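Local coordinates for Cow rumen GH26 endo-mannanase (Metagenome, PDB 6UEH), which probably hydrolyses internal beta-1,4-mannosidic linkages of mannans such as galactomannan, as a family 26 endo-mannanase that carries a CBM6-type accessory domain, at residues T11-A14 with E15-D18; P92-D95 with T96-F100; H105-K109 with G110-V114; D405-T408 with P409-Y412. All coordinates share one frame; numbering follows the deposited sequence.

Contact 1 of 4, residues T11-A14 with E15-D18. With CA (calcium ion), chain B.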
loop_
_atom_site.group_PDB
_atom_site.type_symbol
_atom_site.label_atom_id
_atom_site.label_comp_id
_atom_site.label_asym_id
_atom_site.label_seq_id
_atom_site.Cartn_x
_atom_site.Cartn_y
_atom_site.Cartn_z
ATOM N N THR A 11 22.037 0.888 24.842
ATOM C CA THR A 11 21.041 1.397 25.773
ATOM C C THR A 11 21.591 2.573 26.568
ATOM O O THR A 11 22.698 2.512 27.102
ATOM C CB THR A 11 20.564 0.304 26.751
ATOM O OG1 THR A 11 19.971 -0.772 26.014
ATOM C CG2 THR A 11 19.538 0.862 27.726
ATOM N N ILE A 12 20.817 3.648 26.631
ATOM C CA ILE A 12 21.170 4.792 27.458
ATOM C C ILE A 12 20.089 5.109 28.477
ATOM O O ILE A 12 18.907 4.836 28.251
ATOM C CB ILE A 12 21.400 6.049 26.620
ATOM C CG1 ILE A 12 20.196 6.292 25.712
ATOM C CG2 ILE A 12 22.656 5.913 25.807
ATOM C CD1 ILE A 12 20.123 7.684 25.196
ATOM N N GLU A 13 20.500 5.688 29.600
ATOM C CA GLU A 13 19.548 6.281 30.522
ATOM C C GLU A 13 19.033 7.557 29.874
ATOM O O GLU A 13 19.821 8.397 29.447
ATOM C CB GLU A 13 20.196 6.569 31.877
ATOM C CG GLU A 13 20.780 5.343 32.562
ATOM C CD GLU A 13 19.716 4.398 33.091
ATOM O OE1 GLU A 13 18.543 4.815 33.193
ATOM O OE2 GLU A 13 20.050 3.235 33.407
ATOM N N ALA A 14 17.717 7.698 29.776
ATOM C CA ALA A 14 17.150 8.844 29.072
ATOM C C ALA A 14 17.474 10.145 29.798
ATOM O O ALA A 14 17.582 11.199 29.173
ATOM C CB ALA A 14 15.655 8.685 28.909
ATOM N N GLU A 15 17.650 10.063 31.116
ATOM C CA GLU A 15 17.999 11.240 31.905
ATOM C C GLU A 15 19.389 11.767 31.545
ATOM O O GLU A 15 19.744 12.890 31.905
ATOM C CB GLU A 15 17.923 10.935 33.408
ATOM C CG GLU A 15 18.814 9.791 33.892
ATOM C CD GLU A 15 18.102 8.447 33.886
ATOM O OE1 GLU A 15 17.133 8.285 33.116
ATOM O OE2 GLU A 15 18.507 7.556 34.663
ATOM N N ASP A 16 20.169 10.962 30.829
ATOM C CA ASP A 16 21.498 11.380 30.392
ATOM C C ASP A 16 21.485 12.008 28.995
ATOM O O ASP A 16 22.516 12.482 28.515
ATOM C CB ASP A 16 22.466 10.195 30.419
ATOM C CG ASP A 16 22.759 9.712 31.829
ATOM O OD1 ASP A 16 22.580 10.503 32.779
ATOM O OD2 ASP A 16 23.172 8.543 31.986
ATOM N N CYS A 17 20.321 12.014 28.347
ATOM C CA CYS A 17 20.192 12.602 27.011
ATOM C C CYS A 17 20.461 14.098 27.020
ATOM O O CYS A 17 20.264 14.764 28.034
ATOM C CB CYS A 17 18.795 12.355 26.436
ATOM S SG CYS A 17 18.452 10.657 25.958
ATOM N N ASP A 18 20.910 14.622 25.885
ATOM C CA ASP A 18 21.037 16.063 25.715
ATOM C C ASP A 18 19.660 16.709 25.844
ATOM O O ASP A 18 18.712 16.291 25.182
ATOM C CB ASP A 18 21.658 16.408 24.358
ATOM C CG ASP A 18 23.074 15.878 24.205
ATOM O OD1 ASP A 18 23.760 15.685 25.230
ATOM O OD2 ASP A 18 23.504 15.663 23.053
HETATM CA CA CA B . 16.667 5.998 33.962
HETATM O O HOH W 1 23.231 6.566 29.993
#
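The calcium site of the CBM6-type domain takes two of its ligands, Glu13 and Glu15, from one tight turn at the end of strand 10-13. Glu15 grips the ion with both carboxylate oxygens, OE1 and OE2 each 2.5 Å from the calcium, whereas Glu13 gives OE1 alone. Glu15 CG sits between the backbone N and the carbonyl carbon (chi1 58°), and a bend at chi2 turns the carboxylate to the metal. The two side chains run alongside each other with their carboxylate planes 50° apart. Glu13 OE1 and Glu15 OE2 lie 3.1 Å apart, a closeness of like charges that the shared calcium probably offsets. A 3-10 turn fixes this geometry: Asp16 N donates to Glu13 O at 2.9 Å and Cys17 N to Ala14 O at 3.0 Å. A water accepts from Glu13 N and donates to Asp16 OD2, bridging the two residues. Cys17 SG rests against Ile12 CD1 at 3.5 Å. Backbone oxygens of Ser37, Gly40 and Asp126 are further ligands. Strand 10-13 pairs antiparallel with strand 123-132, while Ile12 and Cys17 pack on Ile128 of that strand and on Phe51 of strand 49-55.

Contact 2 of 4, residues P92-D95 with T96-F100; sequences PYYD and TWTDF
Between Pro92 and Phe100 the chain turns a corner at Asp95 and Thr96 and comes back on itself, the end-to-end directions of 92-95 and 96-100 lying 149° apart, yet the CA atoms of Pro92 and Phe100 remain 9.4 Å from each other. Side chains meet across that separation. The Tyr94 ring is at the centre; with CG beside its own backbone N (chi1 -70°), the ring turns one face to Thr98: the CB of Thr98 stands 3.9 Å from the ring centroid of Tyr94 and 13° off the normal, a CH-pi contact. Pro92 O lies over the opposite face, displaced toward the rim. Thr98 is kept from turning by its hydroxyl, whose OG1 donates to Thr96 O at 2.8 Å. At the ring edge, Tyr94 CE2 meets Phe100 CD1 at 4.1 Å, and Pro92 CD touches Phe100 CE1 at 3.8 Å, extending the apolar patch. A water bonded to Tyr94 OH donates to Asp99 O, tying the phenol end to the returning strand. At the corner itself, Thr96 OG1 donates to Asp95 OD1 at 3.0 Å, arriving above the carboxylate plane. A serine in place of Tyr94 would probably strip Thr98 and Phe100 of their aromatic neighbour and break the water bridge, opening a gap inside the turn. The corner joins strand 85-94, at the margin of the four-stranded sheet, to strand 97-107, which pairs antiparallel with strand 59-69 in the other sheet; Phe100 also packs on Val67, Tyr89 and Val91.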
loop_
_atom_site.group_PDB
_atom_site.type_symbol
_atom_site.label_atom_id
_atom_site.label_comp_id
_atom_site.label_asym_id
_atom_site.label_seq_id
_atom_site.Cartn_x
_atom_site.Cartn_y
_atom_site.Cartn_z
ATOM N N PRO A 92 0.002 4.853 24.578
ATOM C CA PRO A 92 -1.159 4.710 25.462
ATOM C C PRO A 92 -0.887 5.223 26.872
ATOM O O PRO A 92 0.259 5.510 27.220
ATOM C CB PRO A 92 -1.406 3.196 25.479
ATOM C CG PRO A 92 -0.759 2.686 24.230
ATOM C CD PRO A 92 0.441 3.561 24.024
ATOM N N TYR A 93 -1.941 5.347 27.671
ATOM C CA TYR A 93 -1.783 5.667 29.082
ATOM C C TYR A 93 -1.012 4.553 29.779
ATOM O O TYR A 93 -1.487 3.418 29.870
ATOM C CB TYR A 93 -3.145 5.874 29.745
ATOM C CG TYR A 93 -3.079 6.187 31.224
ATOM C CD1 TYR A 93 -2.895 7.489 31.669
ATOM C CD2 TYR A 93 -3.215 5.182 32.175
ATOM C CE1 TYR A 93 -2.841 7.783 33.018
ATOM C CE2 TYR A 93 -3.161 5.466 33.526
ATOM C CZ TYR A 93 -2.973 6.767 33.942
ATOM O OH TYR A 93 -2.919 7.054 35.285
ATOM N N TYR A 94 0.187 4.880 30.249
ATOM C CA TYR A 94 1.015 3.944 31.002
ATOM C C TYR A 94 1.387 4.561 32.343
ATOM O O TYR A 94 2.163 5.512 32.384
ATOM C CB TYR A 94 2.293 3.589 30.233
ATOM C CG TYR A 94 2.098 2.741 28.996
ATOM C CD1 TYR A 94 1.154 1.722 28.961
ATOM C CD2 TYR A 94 2.872 2.958 27.863
ATOM C CE1 TYR A 94 0.986 0.946 27.826
ATOM C CE2 TYR A 94 2.713 2.191 26.730
ATOM C CZ TYR A 94 1.770 1.188 26.714
ATOM O OH TYR A 94 1.618 0.426 25.577
ATOM N N ASP A 95 0.845 4.024 33.433
ATOM C CA ASP A 95 1.132 4.564 34.759
ATOM C C ASP A 95 2.271 3.795 35.427
ATOM O O ASP A 95 2.639 4.063 36.572
ATOM C CB ASP A 95 -0.126 4.541 35.637
ATOM C CG ASP A 95 -0.555 3.135 36.030
ATOM O OD1 ASP A 95 -0.102 2.150 35.406
ATOM O OD2 ASP A 95 -1.371 3.018 36.967
ATOM N N THR A 96 2.812 2.836 34.684
ATOM C CA THR A 96 3.918 1.997 35.127
ATOM C C THR A 96 4.915 1.911 33.977
ATOM O O THR A 96 4.521 2.016 32.816
ATOM C CB THR A 96 3.436 0.586 35.529
ATOM O OG1 THR A 96 2.314 0.699 36.411
ATOM C CG2 THR A 96 4.539 -0.197 36.222
ATOM N N TRP A 97 6.197 1.742 34.288
ATOM C CA TRP A 97 7.220 1.666 33.249
ATOM C C TRP A 97 6.929 0.530 32.272
ATOM O O TRP A 97 6.751 -0.620 32.673
ATOM C CB TRP A 97 8.609 1.499 33.866
ATOM C CG TRP A 97 9.036 2.685 34.659
ATOM C CD1 TRP A 97 9.278 2.734 36.001
ATOM C CD2 TRP A 97 9.254 4.012 34.162
ATOM N NE1 TRP A 97 9.641 4.008 36.370
ATOM C CE2 TRP A 97 9.633 4.811 35.260
ATOM C CE3 TRP A 97 9.168 4.601 32.894
ATOM C CZ2 TRP A 97 9.928 6.168 35.127
ATOM C CZ3 TRP A 97 9.458 5.950 32.767
ATOM C CH2 TRP A 97 9.832 6.717 33.876
ATOM N N THR A 98 6.878 0.871 30.989
ATOM C CA THR A 98 6.473 -0.070 29.952
ATOM C C THR A 98 7.355 0.065 28.712
ATOM O O THR A 98 7.631 1.175 28.259
ATOM C CB THR A 98 4.999 0.154 29.548
ATOM O OG1 THR A 98 4.184 0.252 30.726
ATOM C CG2 THR A 98 4.496 -0.989 28.673
ATOM N N ASP A 99 7.805 -1.061 28.167
ATOM C CA ASP A 99 8.538 -1.036 26.905
ATOM C C ASP A 99 7.614 -0.629 25.767
ATOM O O ASP A 99 6.532 -1.194 25.608
ATOM C CB ASP A 99 9.164 -2.397 26.602
ATOM C CG ASP A 99 10.470 -2.614 27.331
ATOM O OD1 ASP A 99 11.118 -1.613 27.701
ATOM O OD2 ASP A 99 10.853 -3.786 27.528
ATOM N N PHE A 100 8.037 0.354 24.980
ATOM C CA PHE A 100 7.270 0.773 23.815
ATOM C C PHE A 100 8.115 0.668 22.550
ATOM O O PHE A 100 9.283 1.049 22.541
ATOM C CB PHE A 100 6.749 2.203 23.983
ATOM C CG PHE A 100 5.790 2.622 22.905
ATOM C CD1 PHE A 100 4.440 2.324 23.008
ATOM C CD2 PHE A 100 6.238 3.296 21.781
ATOM C CE1 PHE A 100 3.555 2.696 22.016
ATOM C CE2 PHE A 100 5.357 3.671 20.782
ATOM C CZ PHE A 100 4.014 3.372 20.901
HETATM O O HOH W 2 4.011 -0.881 24.406
#

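Contact 3 of 4, residues H105-K109 with G110-V114; sequences HRLNK and GANKV
Asn112 and Asn108 carry the polar bonds of this connection, in which one side-chain amide takes the part of a backbone partner. Asn112 OD1 accepts from Asn108 N at 3.0 Å, and Asn112 ND2 donates to Asn108 O at 2.7 Å, nearly straight (168°) and in the plane of both the amide and the carbonyl. With its CG beside the backbone N (chi1 -66°), Asn112 presents both ends of the amide to one residue. A further hydrogen bond, from Arg106 NE to Asn108 OD1 at 2.8 Å, steadies the Asn108 side chain; the same guanidinium group forms salt bridges with Asp58 and Glu441. Apolar contact is modest: Leu107 CD2 lies against Asn112 CB at 3.9 Å, and Leu107 itself is buried against Val53, Tyr61 and Phe63. The steric element is Gly110, whose phi of 98° would jam a CB against Lys109 O. An alanine replacing Asn112 would probably leave Asn108 N and O without these partners and set the connection free to shift. Strands 97-107 and 110-117 belong to different sheets of the sandwich, so the paired donor and acceptor of a buried amide satisfy backbone groups that strand pairing between these segments does not serve.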
loop_
_atom_site.group_PDB
_atom_site.type_symbol
_atom_site.label_atom_id
_atom_site.label_comp_id
_atom_site.label_asym_id
_atom_site.label_seq_id
_atom_site.Cartn_x
_atom_site.Cartn_y
_atom_site.Cartn_z
ATOM N N HIS A 105 13.925 2.262 11.905
ATOM C CA HIS A 105 14.175 3.427 11.071
ATOM C C HIS A 105 15.612 3.474 10.572
ATOM O O HIS A 105 16.512 2.868 11.153
ATOM C CB HIS A 105 13.821 4.699 11.839
ATOM C CG HIS A 105 12.447 4.668 12.429
ATOM N ND1 HIS A 105 11.309 4.649 11.653
ATOM C CD2 HIS A 105 12.028 4.618 13.714
ATOM C CE1 HIS A 105 10.246 4.604 12.436
ATOM N NE2 HIS A 105 10.655 4.585 13.691
ATOM N N ARG A 106 15.808 4.195 9.477
ATOM C CA ARG A 106 17.099 4.251 8.814
ATOM C C ARG A 106 18.081 5.152 9.551
ATOM O O ARG A 106 17.782 6.309 9.846
ATOM C CB ARG A 106 16.916 4.730 7.371
ATOM C CG ARG A 106 18.186 4.824 6.548
ATOM C CD ARG A 106 17.820 5.038 5.085
ATOM N NE ARG A 106 18.976 5.311 4.237
ATOM C CZ ARG A 106 18.917 5.388 2.911
ATOM N NH1 ARG A 106 17.759 5.206 2.289
ATOM N NH2 ARG A 106 20.013 5.644 2.208
ATOM N N LEU A 107 19.245 4.599 9.869
ATOM C CA LEU A 107 20.380 5.404 10.289
ATOM C C LEU A 107 21.333 5.510 9.111
ATOM O O LEU A 107 21.578 4.526 8.411
ATOM C CB LEU A 107 21.089 4.800 11.500
ATOM C CG LEU A 107 20.299 4.710 12.805
ATOM C CD1 LEU A 107 21.217 4.284 13.935
ATOM C CD2 LEU A 107 19.625 6.029 13.128
ATOM N N ASN A 108 21.865 6.704 8.884
ATOM C CA ASN A 108 22.748 6.917 7.750
ATOM C C ASN A 108 24.207 7.036 8.172
ATOM O O ASN A 108 24.504 7.359 9.324
ATOM C CB ASN A 108 22.302 8.156 6.976
ATOM C CG ASN A 108 20.989 7.937 6.245
ATOM O OD1 ASN A 108 20.818 6.938 5.546
ATOM N ND2 ASN A 108 20.047 8.855 6.422
ATOM N N LYS A 109 25.101 6.751 7.228
ATOM C CA LYS A 109 26.545 6.785 7.449
ATOM C C LYS A 109 26.994 8.022 8.222
ATOM O O LYS A 109 26.695 9.153 7.836
ATOM C CB LYS A 109 27.276 6.719 6.106
ATOM C CG LYS A 109 28.789 6.702 6.215
ATOM C CD LYS A 109 29.429 6.580 4.841
ATOM C CE LYS A 109 30.939 6.437 4.944
ATOM N NZ LYS A 109 31.331 5.220 5.711
ATOM N N GLY A 110 27.699 7.799 9.326
ATOM C CA GLY A 110 28.153 8.888 10.168
ATOM C C GLY A 110 27.253 9.119 11.368
ATOM O O GLY A 110 26.611 8.194 11.867
ATOM N N ALA A 111 27.202 10.366 11.825
ATOM C CA ALA A 111 26.467 10.716 13.034
ATOM C C ALA A 111 24.964 10.805 12.788
ATOM O O ALA A 111 24.519 11.287 11.746
ATOM C CB ALA A 111 26.988 12.032 13.598
ATOM N N ASN A 112 24.188 10.329 13.755
ATOM C CA ASN A 112 22.735 10.418 13.693
ATOM C C ASN A 112 22.168 10.938 15.008
ATOM O O ASN A 112 22.341 10.316 16.055
ATOM C CB ASN A 112 22.116 9.056 13.366
ATOM C CG ASN A 112 22.464 8.573 11.972
ATOM O OD1 ASN A 112 21.698 8.764 11.026
ATOM N ND2 ASN A 112 23.628 7.944 11.837
ATOM N N LYS A 113 21.496 12.083 14.954
ATOM C CA LYS A 113 20.844 12.610 16.142
ATOM C C LYS A 113 19.476 11.967 16.296
ATOM O O LYS A 113 18.581 12.196 15.486
ATOM C CB LYS A 113 20.713 14.132 16.071
ATOM C CG LYS A 113 20.112 14.753 17.326
ATOM C CD LYS A 113 20.069 16.273 17.229
ATOM C CE LYS A 113 19.634 16.898 18.547
ATOM N NZ LYS A 113 19.597 18.384 18.481
ATOM N N VAL A 114 19.325 11.141 17.324
ATOM C CA VAL A 114 18.034 10.542 17.627
ATOM C C VAL A 114 17.336 11.374 18.691
ATOM O O VAL A 114 17.850 11.529 19.800
ATOM C CB VAL A 114 18.176 9.089 18.111
ATOM C CG1 VAL A 114 16.800 8.461 18.308
ATOM C CG2 VAL A 114 19.004 8.282 17.117
#

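Contact 4 of 4, residues D405-T408 with P409-Y412; sequences DAET and PIFY
Glu407 and Thr408 lead the chain from a loop into the first turn of helix 408-417, with Glu407 at the N-cap in a left-handed backbone conformation (phi 49°, psi 43°). The carbonyl of Glu407 opens the helical bonding: Phe411 N donates to Glu407 O at 3.2 Å, and Ile410 N adds a weak bond to the same oxygen. One residue on, Tyr412 N donates to Thr408 O at 3.1 Å. Pro409 has no N-H to offer, which costs nothing in a first turn, where a backbone acceptor is not expected. Just upstream, Asp405 OD1 takes the N-H of Glu407 at 2.8 Å from above its carboxylate plane, an Asx turn that bends the loop into the cap. This helix follows strand 382-387 of the eight-stranded parallel barrel of the family 26 hydrolase fold, as an outer helix of a beta-alpha unit. Among side chains, Thr408 has OG1 beside the backbone N (chi1 -53°), which puts the methyl CG2 anti to it, where CG2 meets Tyr412 CE2 at 3.5 Å, in the plane of the ring and at its edge. The hydroxyl of Thr408 bonds to Glu441 instead. Over the centre of one face of the Tyr412 ring comes CD2 of the adjacent Phe411, 3.6 Å above the plane. Glu407 and Ile410 lie side by side, with Glu407 OE1 resting 3.6 Å from Ile410 CD1, while Glu407 OE2 accepts from Asn389 and Ile410 packs on Tyr385 of strand 382-387.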
loop_
_atom_site.group_PDB
_atom_site.type_symbol
_atom_site.label_atom_id
_atom_site.label_comp_id
_atom_site.label_asym_id
_atom_site.label_seq_id
_atom_site.Cartn_x
_atom_site.Cartn_y
_atom_site.Cartn_z
ATOM N N ASP A 405 11.339 8.250 -2.517
ATOM C CA ASP A 405 11.087 7.726 -1.174
ATOM C C ASP A 405 10.505 6.315 -1.219
ATOM O O ASP A 405 9.597 6.034 -1.998
ATOM C CB ASP A 405 10.137 8.664 -0.416
ATOM C CG ASP A 405 10.183 8.472 1.091
ATOM O OD1 ASP A 405 10.319 7.323 1.562
ATOM O OD2 ASP A 405 10.072 9.488 1.813
ATOM N N ALA A 406 11.031 5.430 -0.378
ATOM C CA ALA A 406 10.556 4.050 -0.337
ATOM C C ALA A 406 9.230 3.929 0.415
ATOM O O ALA A 406 8.564 2.895 0.343
ATOM C CB ALA A 406 11.605 3.148 0.296
ATOM N N GLU A 407 8.860 4.993 1.126
ATOM C CA GLU A 407 7.656 5.027 1.963
ATOM C C GLU A 407 7.573 3.799 2.867
ATOM O O GLU A 407 6.516 3.192 3.024
ATOM C CB GLU A 407 6.393 5.141 1.100
ATOM C CG GLU A 407 6.303 6.420 0.262
ATOM C CD GLU A 407 5.976 7.666 1.082
ATOM O OE1 GLU A 407 5.893 7.578 2.328
ATOM O OE2 GLU A 407 5.798 8.742 0.473
ATOM N N THR A 408 8.713 3.446 3.451
ATOM C CA THR A 408 8.836 2.281 4.321
ATOM C C THR A 408 7.830 2.252 5.486
ATOM O O THR A 408 7.264 1.192 5.764
ATOM C CB THR A 408 10.278 2.180 4.873
ATOM O OG1 THR A 408 11.198 2.210 3.775
ATOM C CG2 THR A 408 10.475 0.895 5.664
ATOM N N PRO A 409 7.594 3.398 6.166
ATOM C CA PRO A 409 6.560 3.370 7.212
ATOM C C PRO A 409 5.178 2.934 6.715
ATOM O O PRO A 409 4.463 2.247 7.447
ATOM C CB PRO A 409 6.518 4.822 7.698
ATOM C CG PRO A 409 7.882 5.332 7.444
ATOM C CD PRO A 409 8.314 4.688 6.160
ATOM N N ILE A 410 4.807 3.330 5.499
ATOM C CA ILE A 410 3.526 2.917 4.930
ATOM C C ILE A 410 3.500 1.406 4.725
ATOM O O ILE A 410 2.504 0.744 5.027
ATOM C CB ILE A 410 3.237 3.621 3.587
ATOM C CG1 ILE A 410 3.103 5.131 3.794
ATOM C CG2 ILE A 410 1.972 3.058 2.943
ATOM C CD1 ILE A 410 2.761 5.896 2.525
ATOM N N PHE A 411 4.605 0.863 4.225
ATOM C CA PHE A 411 4.695 -0.573 3.999
ATOM C C PHE A 411 4.461 -1.353 5.292
ATOM O O PHE A 411 3.658 -2.284 5.326
ATOM C CB PHE A 411 6.051 -0.950 3.401
ATOM C CG PHE A 411 6.241 -2.430 3.237
ATOM C CD1 PHE A 411 5.674 -3.099 2.162
ATOM C CD2 PHE A 411 6.974 -3.157 4.163
ATOM C CE1 PHE A 411 5.838 -4.464 2.015
ATOM C CE2 PHE A 411 7.143 -4.522 4.020
ATOM C CZ PHE A 411 6.575 -5.175 2.944
ATOM N N TYR A 412 5.148 -0.967 6.360
ATOM C CA TYR A 412 5.061 -1.730 7.600
ATOM C C TYR A 412 3.776 -1.450 8.378
ATOM O O TYR A 412 3.334 -2.285 9.168
ATOM C CB TYR A 412 6.297 -1.474 8.463
ATOM C CG TYR A 412 7.487 -2.244 7.945
ATOM C CD1 TYR A 412 7.592 -3.610 8.161
ATOM C CD2 TYR A 412 8.481 -1.618 7.204
ATOM C CE1 TYR A 412 8.663 -4.333 7.673
ATOM C CE2 TYR A 412 9.558 -2.334 6.713
ATOM C CZ TYR A 412 9.643 -3.692 6.952
ATOM O OH TYR A 412 10.709 -4.415 6.468
#

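Overall arrangement
Contacts 1, 2 and 3 follow one another along the CBM6-type sandwich, and contact 4 comes much later, in the glycoside hydrolase barrel. Contacts 2 and 3 sit near opposite ends of strand 97-107, their centres about 26 Å apart, where the chain passes from one sheet of the sandwich to the other. Contact 1, about 18 and 17 Å from them between centres, supplies two of the calcium-binding residues, at the end of strand 10-13. Contacts 3 and 4 come within about 5 Å at their nearest atoms without touching, and Glu441 bridges them: it forms a salt bridge with Arg106 and a hydrogen bond with Thr408, linking the accessory domain to the presumed catalytic barrel.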